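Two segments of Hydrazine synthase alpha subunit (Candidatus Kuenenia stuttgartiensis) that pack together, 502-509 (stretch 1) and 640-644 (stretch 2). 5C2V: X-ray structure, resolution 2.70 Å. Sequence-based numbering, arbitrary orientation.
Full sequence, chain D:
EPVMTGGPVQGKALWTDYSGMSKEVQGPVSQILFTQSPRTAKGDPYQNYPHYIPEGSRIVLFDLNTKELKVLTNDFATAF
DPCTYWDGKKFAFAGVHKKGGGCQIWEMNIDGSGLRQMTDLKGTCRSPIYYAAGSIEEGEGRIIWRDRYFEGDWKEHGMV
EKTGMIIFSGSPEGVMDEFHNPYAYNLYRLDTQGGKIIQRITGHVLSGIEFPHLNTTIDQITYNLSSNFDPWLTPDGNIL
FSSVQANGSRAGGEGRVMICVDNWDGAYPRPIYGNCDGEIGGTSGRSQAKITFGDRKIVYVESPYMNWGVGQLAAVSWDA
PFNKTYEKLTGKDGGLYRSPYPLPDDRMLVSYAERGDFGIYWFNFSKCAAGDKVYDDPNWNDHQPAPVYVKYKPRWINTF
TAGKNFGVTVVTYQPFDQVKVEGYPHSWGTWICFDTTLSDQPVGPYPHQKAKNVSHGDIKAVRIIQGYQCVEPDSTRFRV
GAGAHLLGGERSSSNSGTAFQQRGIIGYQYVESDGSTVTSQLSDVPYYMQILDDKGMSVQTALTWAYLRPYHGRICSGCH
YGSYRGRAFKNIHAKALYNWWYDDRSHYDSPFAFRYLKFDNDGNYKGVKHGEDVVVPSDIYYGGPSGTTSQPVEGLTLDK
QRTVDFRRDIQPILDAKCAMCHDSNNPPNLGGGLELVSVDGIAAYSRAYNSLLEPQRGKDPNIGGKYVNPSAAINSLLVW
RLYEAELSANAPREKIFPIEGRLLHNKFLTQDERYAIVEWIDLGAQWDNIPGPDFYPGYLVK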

ATOM      1  N   GLN D 502      -2.250  13.667  22.064  1.00 48.77           N
ATOM      2  CA  GLN D 502      -2.549  13.482  23.481  1.00 47.82           C
ATOM      3  C   GLN D 502      -3.913  12.841  23.712  1.00 63.11           C
ATOM      4  O   GLN D 502      -4.899  13.185  23.057  1.00 41.02           O
ATOM      5  CB  GLN D 502      -2.472  14.823  24.211  1.00 54.15           C
ATOM      6  CG  GLN D 502      -1.135  15.520  24.054  1.00 58.27           C
ATOM      7  CD  GLN D 502      -1.168  16.960  24.518  1.00 53.81           C
ATOM      8  OE1 GLN D 502      -1.903  17.782  23.971  1.00 55.96           O
ATOM      9  NE2 GLN D 502      -0.368  17.275  25.530  1.00 52.02           N
ATOM     10  N   ARG D 503      -3.951  11.898  24.645  1.00 45.07           N
ATOM     11  CA  ARG D 503      -5.168  11.170  24.974  1.00 48.43           C
ATOM     12  C   ARG D 503      -5.080  10.601  26.385  1.00 51.67           C
ATOM     13  O   ARG D 503      -4.010  10.592  26.994  1.00 45.77           O
ATOM     14  CB  ARG D 503      -5.429  10.060  23.957  1.00 49.68           C
ATOM     15  CG  ARG D 503      -4.249   9.145  23.700  1.00 40.25           C
ATOM     16  CD  ARG D 503      -4.429   8.425  22.377  1.00 36.69           C
ATOM     17  NE  ARG D 503      -4.406   9.358  21.255  1.00 36.02           N
ATOM     18  CZ  ARG D 503      -4.774   9.049  20.016  1.00 39.29           C
ATOM     19  NH1 ARG D 503      -5.207   7.826  19.739  1.00 32.76           N
ATOM     20  NH2 ARG D 503      -4.718   9.962  19.057  1.00 27.93           N
ATOM     21  N   GLY D 504      -6.209  10.136  26.906  1.00 39.98           N
ATOM     22  CA  GLY D 504      -6.257   9.611  28.257  1.00 49.03           C
ATOM     23  C   GLY D 504      -7.259   8.483  28.383  1.00 44.40           C
ATOM     24  O   GLY D 504      -7.962   8.157  27.428  1.00 36.02           O
ATOM     25  N   ILE D 505      -7.317   7.878  29.562  1.00 36.54           N
ATOM     26  CA  ILE D 505      -8.145   6.697  29.767  1.00 50.53           C
ATOM     27  C   ILE D 505      -9.532   7.047  30.295  1.00 57.62           C
ATOM     28  O   ILE D 505      -9.675   7.520  31.423  1.00 54.89           O
ATOM     29  CB  ILE D 505      -7.474   5.712  30.745  1.00 49.21           C
ATOM     30  CG1 ILE D 505      -6.055   5.382  30.279  1.00 47.25           C
ATOM     31  CG2 ILE D 505      -8.305   4.447  30.884  1.00 53.58           C
ATOM     32  CD1 ILE D 505      -5.302   4.462  31.218  1.00 54.64           C
ATOM     33  N   ILE D 506     -10.552   6.816  29.473  1.00 57.86           N
ATOM     34  CA  ILE D 506     -11.931   6.924  29.933  1.00 43.35           C
ATOM     35  C   ILE D 506     -12.149   5.880  31.014  1.00 53.86           C
ATOM     36  O   ILE D 506     -12.689   6.177  32.082  1.00 58.72           O
ATOM     37  CB  ILE D 506     -12.948   6.724  28.792  1.00 34.84           C
ATOM     38  CG1 ILE D 506     -13.151   8.029  28.027  1.00 39.90           C
ATOM     39  CG2 ILE D 506     -14.285   6.243  29.337  1.00 52.02           C
ATOM     40  CD1 ILE D 506     -14.192   7.940  26.938  1.00 36.61           C
ATOM     41  N   GLY D 507     -11.715   4.654  30.740  1.00 56.00           N
ATOM     42  CA  GLY D 507     -11.782   3.613  31.750  1.00 38.91           C
ATOM     43  C   GLY D 507     -11.892   2.217  31.178  1.00 54.33           C
ATOM     44  O   GLY D 507     -11.993   2.043  29.973  1.00 51.99           O
ATOM     45  N   TYR D 508     -11.899   1.217  32.050  1.00 49.74           N
ATOM     46  CA  TYR D 508     -11.937  -0.170  31.603  1.00 60.63           C
ATOM     47  C   TYR D 508     -13.285  -0.816  31.884  1.00 59.58           C
ATOM     48  O   TYR D 508     -13.957  -0.469  32.854  1.00 69.42           O
ATOM     49  CB  TYR D 508     -10.832  -0.978  32.278  1.00 65.86           C
ATOM     50  CG  TYR D 508      -9.429  -0.552  31.914  1.00 64.72           C
ATOM     51  CD1 TYR D 508      -8.727  -1.201  30.907  1.00 73.78           C
ATOM     52  CD2 TYR D 508      -8.797   0.482  32.594  1.00 59.79           C
ATOM     53  CE1 TYR D 508      -7.438  -0.828  30.582  1.00 68.86           C
ATOM     54  CE2 TYR D 508      -7.508   0.863  32.274  1.00 73.79           C
ATOM     55  CZ  TYR D 508      -6.835   0.206  31.265  1.00 74.84           C
ATOM     56  OH  TYR D 508      -5.552   0.580  30.939  1.00 65.28           O
ATOM     57  N   GLN D 509     -13.680  -1.757  31.032  1.00 60.24           N
ATOM     58  CA  GLN D 509     -14.922  -2.492  31.260  1.00 58.67           C
ATOM     59  C   GLN D 509     -14.751  -3.976  30.958  1.00 65.30           C
ATOM     60  O   GLN D 509     -14.172  -4.339  29.942  1.00 64.82           O
ATOM     61  CB  GLN D 509     -16.054  -1.912  30.412  1.00 56.12           C
ATOM     62  CG  GLN D 509     -17.420  -2.470  30.762  1.00 56.49           C
ATOM     63  CD  GLN D 509     -17.800  -2.207  32.205  1.00 58.34           C
ATOM     64  OE1 GLN D 509     -18.260  -3.103  32.911  1.00 72.72           O
ATOM     65  NE2 GLN D 509     -17.607  -0.971  32.652  1.00 51.66           N
ATOM     66  N   LYS D 640     -10.636  15.050  36.692  1.00 72.09           N
ATOM     67  CA  LYS D 640      -9.956  13.933  37.335  1.00 66.59           C
ATOM     68  C   LYS D 640      -9.637  12.751  36.411  1.00 52.64           C
ATOM     69  O   LYS D 640      -9.124  11.732  36.871  1.00 49.36           O
ATOM     70  CB  LYS D 640     -10.799  13.457  38.519  1.00 62.35           C
ATOM     71  CG  LYS D 640     -11.327  14.613  39.355  1.00 67.70           C
ATOM     72  CD  LYS D 640     -12.229  14.151  40.481  1.00 73.42           C
ATOM     73  CE  LYS D 640     -11.426  13.557  41.620  1.00 79.14           C
ATOM     74  NZ  LYS D 640     -12.292  13.272  42.796  1.00 86.38           N
ATOM     75  N   GLN D 641      -9.946  12.878  35.122  1.00 46.19           N
ATOM     76  CA  GLN D 641      -9.704  11.790  34.172  1.00 48.33           C
ATOM     77  C   GLN D 641      -8.213  11.465  34.063  1.00 55.96           C
ATOM     78  O   GLN D 641      -7.387  12.349  33.837  1.00 52.71           O
ATOM     79  CB  GLN D 641     -10.268  12.139  32.793  1.00 38.44           C
ATOM     80  CG  GLN D 641     -10.378  10.943  31.855  1.00 33.27           C
ATOM     81  CD  GLN D 641     -10.924  11.316  30.490  1.00 42.74           C
ATOM     82  OE1 GLN D 641     -10.450  12.256  29.854  1.00 55.66           O
ATOM     83  NE2 GLN D 641     -11.930  10.577  30.034  1.00 56.01           N
ATOM     84  N   ARG D 642      -7.881  10.185  34.217  1.00 53.63           N
ATOM     85  CA  ARG D 642      -6.490   9.750  34.319  1.00 48.40           C
ATOM     86  C   ARG D 642      -5.840   9.458  32.968  1.00 59.55           C
ATOM     87  O   ARG D 642      -6.466   8.897  32.068  1.00 51.29           O
ATOM     88  CB  ARG D 642      -6.398   8.507  35.209  1.00 55.18           C
ATOM     89  CG  ARG D 642      -4.978   8.062  35.524  1.00 55.49           C
ATOM     90  CD  ARG D 642      -4.964   6.840  36.429  1.00 53.86           C
ATOM     91  NE  ARG D 642      -5.514   5.657  35.772  1.00 73.45           N
ATOM     92  CZ  ARG D 642      -4.781   4.734  35.158  1.00 67.73           C
ATOM     93  NH1 ARG D 642      -3.460   4.854  35.116  1.00 61.03           N
ATOM     94  NH2 ARG D 642      -5.365   3.690  34.587  1.00 53.18           N
ATOM     95  N   THR D 643      -4.574   9.846  32.844  1.00 52.01           N
ATOM     96  CA  THR D 643      -3.762   9.520  31.678  1.00 46.57           C
ATOM     97  C   THR D 643      -2.364   9.110  32.129  1.00 50.51           C
ATOM     98  O   THR D 643      -2.005   9.288  33.293  1.00 57.92           O
ATOM     99  CB  THR D 643      -3.652  10.700  30.699  1.00 64.45           C
ATOM    100  OG1 THR D 643      -3.118  10.243  29.450  1.00 48.03           O
ATOM    101  CG2 THR D 643      -2.747  11.783  31.267  1.00 52.60           C
ATOM    102  N   VAL D 644      -1.582   8.553  31.210  1.00 63.01           N
ATOM    103  CA  VAL D 644      -0.201   8.200  31.513  1.00 60.84           C
ATOM    104  C   VAL D 644       0.763   9.161  30.824  1.00 61.94           C
ATOM    105  O   VAL D 644       0.823   9.222  29.596  1.00 54.99           O
ATOM    106  CB  VAL D 644       0.127   6.759  31.085  1.00 52.40           C
ATOM    107  CG1 VAL D 644       1.559   6.411  31.460  1.00 57.52           C
ATOM    108  CG2 VAL D 644      -0.843   5.782  31.729  1.00 39.59           C
TER

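The most unusual feature of this contact is how closely the two backbones approach at a glycine: the CA atoms of Gly504 and Thr643 lie only 4.2 Å apart. The general principle is that chains can come this near where one of them carries no side chain, and here the coordinates make the point directly. A CB built in ideal geometry on Gly504 would point toward the other stretch and fall 3.3 Å from Thr643 CB, a tight fit, and 3.4 Å from Arg642 O. The bare CA of Gly504 instead rests 3.4 Å from Thr643 OG1.

Two hydrogen bonds flank this close approach in sequence, using the residues before and after the glycine. Thr643 OG1 donates to Arg503 O at 2.6 Å, a short bond in which a side-chain hydroxyl takes the part a backbone amide would play in a sheet. On the following residue the backbones bond directly: Ile505 N donates to Arg642 O over 2.8 Å, with an angle of 157° at the hydrogen. Stretch 1 is a strand from Arg503 onward, whereas residues 641 to 644 form no regular helix or strand, so an irregular segment satisfies two polar groups of the strand's backbone. The chains run in opposite directions, and they diverge beyond the glycine: the CA atoms of Ile506 and Gln641 are already 6.8 Å apart.

Side chains fill the space around this backbone core. Arg642 extends with chi1 and chi2 both t, and although its CA-to-CB bond points sideways, its end comes nearer to stretch 1. There Ile505 CD1 lies over one face of the guanidinium, 3.5 Å from Arg642 NH2. Such a group is charged but flat, and its faces have little capacity for hydrogen bonding, so an aliphatic methyl can pack against one while the nitrogens seek partners in the plane; NH1 and NH2 both find theirs elsewhere in the structure. Tyr508 meets the same group edge to edge, its CE2 being 4.2 Å from Arg642 NH2, a van der Waals contact rather than a stack.

Gln641 points toward the strand and reaches it through its aliphatic portion as well as its amide. Gln641 CG lies 3.5 Å from Ile505 O, while Gln641 NE2 lies 3.5 Å from Ile506 CG1. Neither contact is a hydrogen bond across the stretches; the amide is satisfied elsewhere. Together the two segments bury 328 Å², a modest area in which two hydrogen bonds and close packing work side by side.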